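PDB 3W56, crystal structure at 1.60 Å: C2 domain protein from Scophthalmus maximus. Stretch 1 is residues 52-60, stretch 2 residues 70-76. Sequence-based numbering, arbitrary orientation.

Stretch 1 (52-60) SANLGETSV
Stretch 2, residues 70-76: TEEFSHF

Where two strands lie near each other with no backbone hydrogen bond between them, side chains can do much of the joining, and this pair from a C2 domain protein is a compact example. Residues 53-57 form one strand and 73-75 the other; their N-to-C directions differ by 161°, nearly antiparallel, and their axes approach to 7.3 Å. L55 lies across from F73, with CA atoms 6.6 Å apart, and T58 across from E71, at 6.0 Å. Together the stretches bury 422 Å².

Alternation sets the pattern in the second stretch. E71, F73 and H75 point their CA-to-CB bonds toward the first stretch, while E72 and S74, with extended backbones like their neighbours, point away. F73 contributes the most buried area. Its m rotamer, with chi2 at -90°, brings the ring up against the backbone of residues 55-58: L55 O lies 3.8 Å from F73 CD1 at the ring edge, and E57 C and T58 N each lie 3.4 Å from F73 CZ, also at the edge. G56 makes room for this approach. Its phi/psi of 124/-169 would jam a CB against the preceding carbonyl oxygen, and an ideal CB would sit only 3.3 Å from F73 CE1. Two residues earlier, N54, t at chi1 with chi2 at -10°, accepts at OD1 a hydrogen bond from G56 N (3.2 Å).

L55 leaves the extended conformation at -67/-15. Its m,t rotamer brings CD2 to 3.4 Å from H75 CB, a nonpolar contact beside the imidazole. H75, t at chi1 with chi2 at 39°, extends its ring toward A53, whose CB is 4.2 Å from the centroid of the H75 ring and 29° off the normal, an off-centre CH-pi contact.

Beyond the strand, polar contacts join the packing. T58 (-67/163) and S59 (-61/159) are both p at chi1. T58 CG2 packs 3.8 Å from F73 CE2, while T58 OG1 donates to S59 O at 2.9 Å. E71, at -56/135, folds its side chain through chi1 m, chi2 88° and chi3 -19°, bringing the carboxylate to S59. There E71 OE2 accepts two hydrogen bonds, from S59 N at 2.9 Å (N-H...O 163°) and from S59 OG at 2.8 Å, so backbone and hydroxyl of one serine converge on one oxygen. The other oxygen, E71 OE1, takes a hydrogen bond from a water at 2.8 Å; that water accepts from T70 N at 3.2 Å and donates weakly to S59 OG at 3.5 Å, bridging the two stretches.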

# COMPACT_ATOMS: atom_id res chain seq x y z
N SER A 52 3.47 14.16 -1.13
CA SER A 52 4.70 14.27 -0.32
C SER A 52 4.44 13.97 1.16
O SER A 52 5.32 14.13 2.01
CB SER A 52 5.27 15.71 -0.44
OG SER A 52 4.28 16.68 -0.12
N ALA A 53 3.22 13.55 1.48
CA ALA A 53 2.90 13.18 2.85
C ALA A 53 3.07 11.67 3.08
O ALA A 53 2.43 10.85 2.42
CB ALA A 53 1.49 13.60 3.18
N ASN A 54 3.97 11.31 3.99
CA ASN A 54 4.12 9.93 4.43
C ASN A 54 2.98 9.58 5.38
O ASN A 54 3.05 9.85 6.60
CB ASN A 54 5.49 9.75 5.11
CG ASN A 54 5.80 8.31 5.45
OD1 ASN A 54 4.96 7.42 5.36
ND2 ASN A 54 7.04 8.08 5.87
N LEU A 55 1.94 8.96 4.83
CA LEU A 55 0.74 8.60 5.59
C LEU A 55 0.93 7.53 6.67
O LEU A 55 0.10 7.40 7.58
CB LEU A 55 -0.37 8.18 4.63
CG LEU A 55 -0.84 9.26 3.69
CD1 LEU A 55 -2.08 8.77 2.99
CD2 LEU A 55 -1.17 10.58 4.45
N GLY A 56 2.06 6.82 6.63
CA GLY A 56 2.31 5.72 7.54
C GLY A 56 2.61 4.37 6.88
O GLY A 56 2.95 4.28 5.69
N GLU A 57 2.61 3.34 7.69
CA GLU A 57 2.88 2.01 7.19
C GLU A 57 2.01 1.05 7.95
O GLU A 57 1.60 1.34 9.10
CB GLU A 57 4.36 1.61 7.24
CG GLU A 57 5.18 2.10 8.38
CD GLU A 57 6.65 1.66 8.26
OE1 GLU A 57 7.02 0.67 8.94
OE2 GLU A 57 7.42 2.28 7.46
N THR A 58 1.67 -0.06 7.29
CA THR A 58 1.12 -1.15 8.07
C THR A 58 2.10 -1.79 9.05
O THR A 58 3.30 -1.73 8.89
CB THR A 58 0.61 -2.30 7.18
OG1 THR A 58 1.70 -3.00 6.53
CG2 THR A 58 -0.36 -1.77 6.11
N SER A 59 1.51 -2.53 9.99
CA SER A 59 2.22 -3.55 10.73
C SER A 59 2.77 -4.66 9.81
O SER A 59 2.39 -4.81 8.64
CB SER A 59 1.34 -4.11 11.88
OG SER A 59 0.24 -4.91 11.35
N VAL A 60 3.77 -5.37 10.31
CA VAL A 60 4.36 -6.49 9.64
C VAL A 60 3.48 -7.72 9.82
O VAL A 60 3.03 -8.08 10.94
CB VAL A 60 5.78 -6.78 10.13
CG1 VAL A 60 6.32 -8.00 9.40
CG2 VAL A 60 6.63 -5.55 9.93
N THR A 70 -5.31 -5.04 8.38
CA THR A 70 -6.52 -4.36 8.90
C THR A 70 -6.42 -2.81 8.75
O THR A 70 -7.44 -2.14 8.64
CB THR A 70 -6.70 -4.60 10.45
OG1 THR A 70 -5.50 -4.24 11.14
CG2 THR A 70 -6.93 -6.05 10.72
N GLU A 71 -5.18 -2.37 8.66
CA GLU A 71 -4.88 -0.95 8.59
C GLU A 71 -5.55 -0.22 7.46
O GLU A 71 -5.66 -0.71 6.31
CB GLU A 71 -3.41 -0.61 8.70
CG GLU A 71 -2.73 -1.03 9.94
CD GLU A 71 -2.16 -2.42 9.94
OE1 GLU A 71 -2.54 -3.34 9.13
OE2 GLU A 71 -1.29 -2.62 10.78
N GLU A 72 -6.09 0.93 7.78
CA GLU A 72 -6.58 1.87 6.83
C GLU A 72 -5.81 3.18 7.07
O GLU A 72 -5.30 3.42 8.21
CB GLU A 72 -8.08 2.02 6.92
CG GLU A 72 -8.78 0.65 7.05
CD GLU A 72 -10.26 0.75 6.88
OE1 GLU A 72 -10.81 -0.37 6.64
OE2 GLU A 72 -10.82 1.89 6.98
N PHE A 73 -5.70 3.99 6.03
CA PHE A 73 -4.92 5.21 6.07
C PHE A 73 -5.79 6.31 5.55
O PHE A 73 -6.42 6.20 4.47
CB PHE A 73 -3.62 5.07 5.23
CG PHE A 73 -2.71 3.96 5.71
CD1 PHE A 73 -1.72 4.24 6.67
CD2 PHE A 73 -2.88 2.62 5.26
CE1 PHE A 73 -0.88 3.28 7.14
CE2 PHE A 73 -2.01 1.63 5.73
CZ PHE A 73 -1.02 1.94 6.70
N SER A 74 -5.84 7.43 6.28
CA SER A 74 -6.61 8.51 5.76
C SER A 74 -5.70 9.75 5.75
O SER A 74 -4.77 9.92 6.60
CB SER A 74 -7.95 8.72 6.54
OG SER A 74 -9.09 8.00 5.98
N HIS A 75 -5.93 10.55 4.73
CA HIS A 75 -5.23 11.86 4.61
C HIS A 75 -6.30 12.90 4.34
O HIS A 75 -7.13 12.85 3.39
CB HIS A 75 -4.18 11.83 3.50
CG HIS A 75 -3.35 13.09 3.43
ND1 HIS A 75 -2.91 13.76 4.56
CD2 HIS A 75 -2.85 13.77 2.37
CE1 HIS A 75 -2.19 14.82 4.19
NE2 HIS A 75 -2.11 14.83 2.87
N PHE A 76 -6.31 13.95 5.19
CA PHE A 76 -7.46 14.87 5.05
C PHE A 76 -7.15 16.15 4.25
O PHE A 76 -8.01 17.02 4.16
CB PHE A 76 -8.07 15.19 6.41
CG PHE A 76 -8.70 14.00 7.05
CD1 PHE A 76 -10.03 13.70 6.81
CD2 PHE A 76 -7.93 13.17 7.87
CE1 PHE A 76 -10.60 12.59 7.38
CE2 PHE A 76 -8.47 12.03 8.45
CZ PHE A 76 -9.83 11.75 8.20
O HOH W 1 -2.78 -5.99 10.02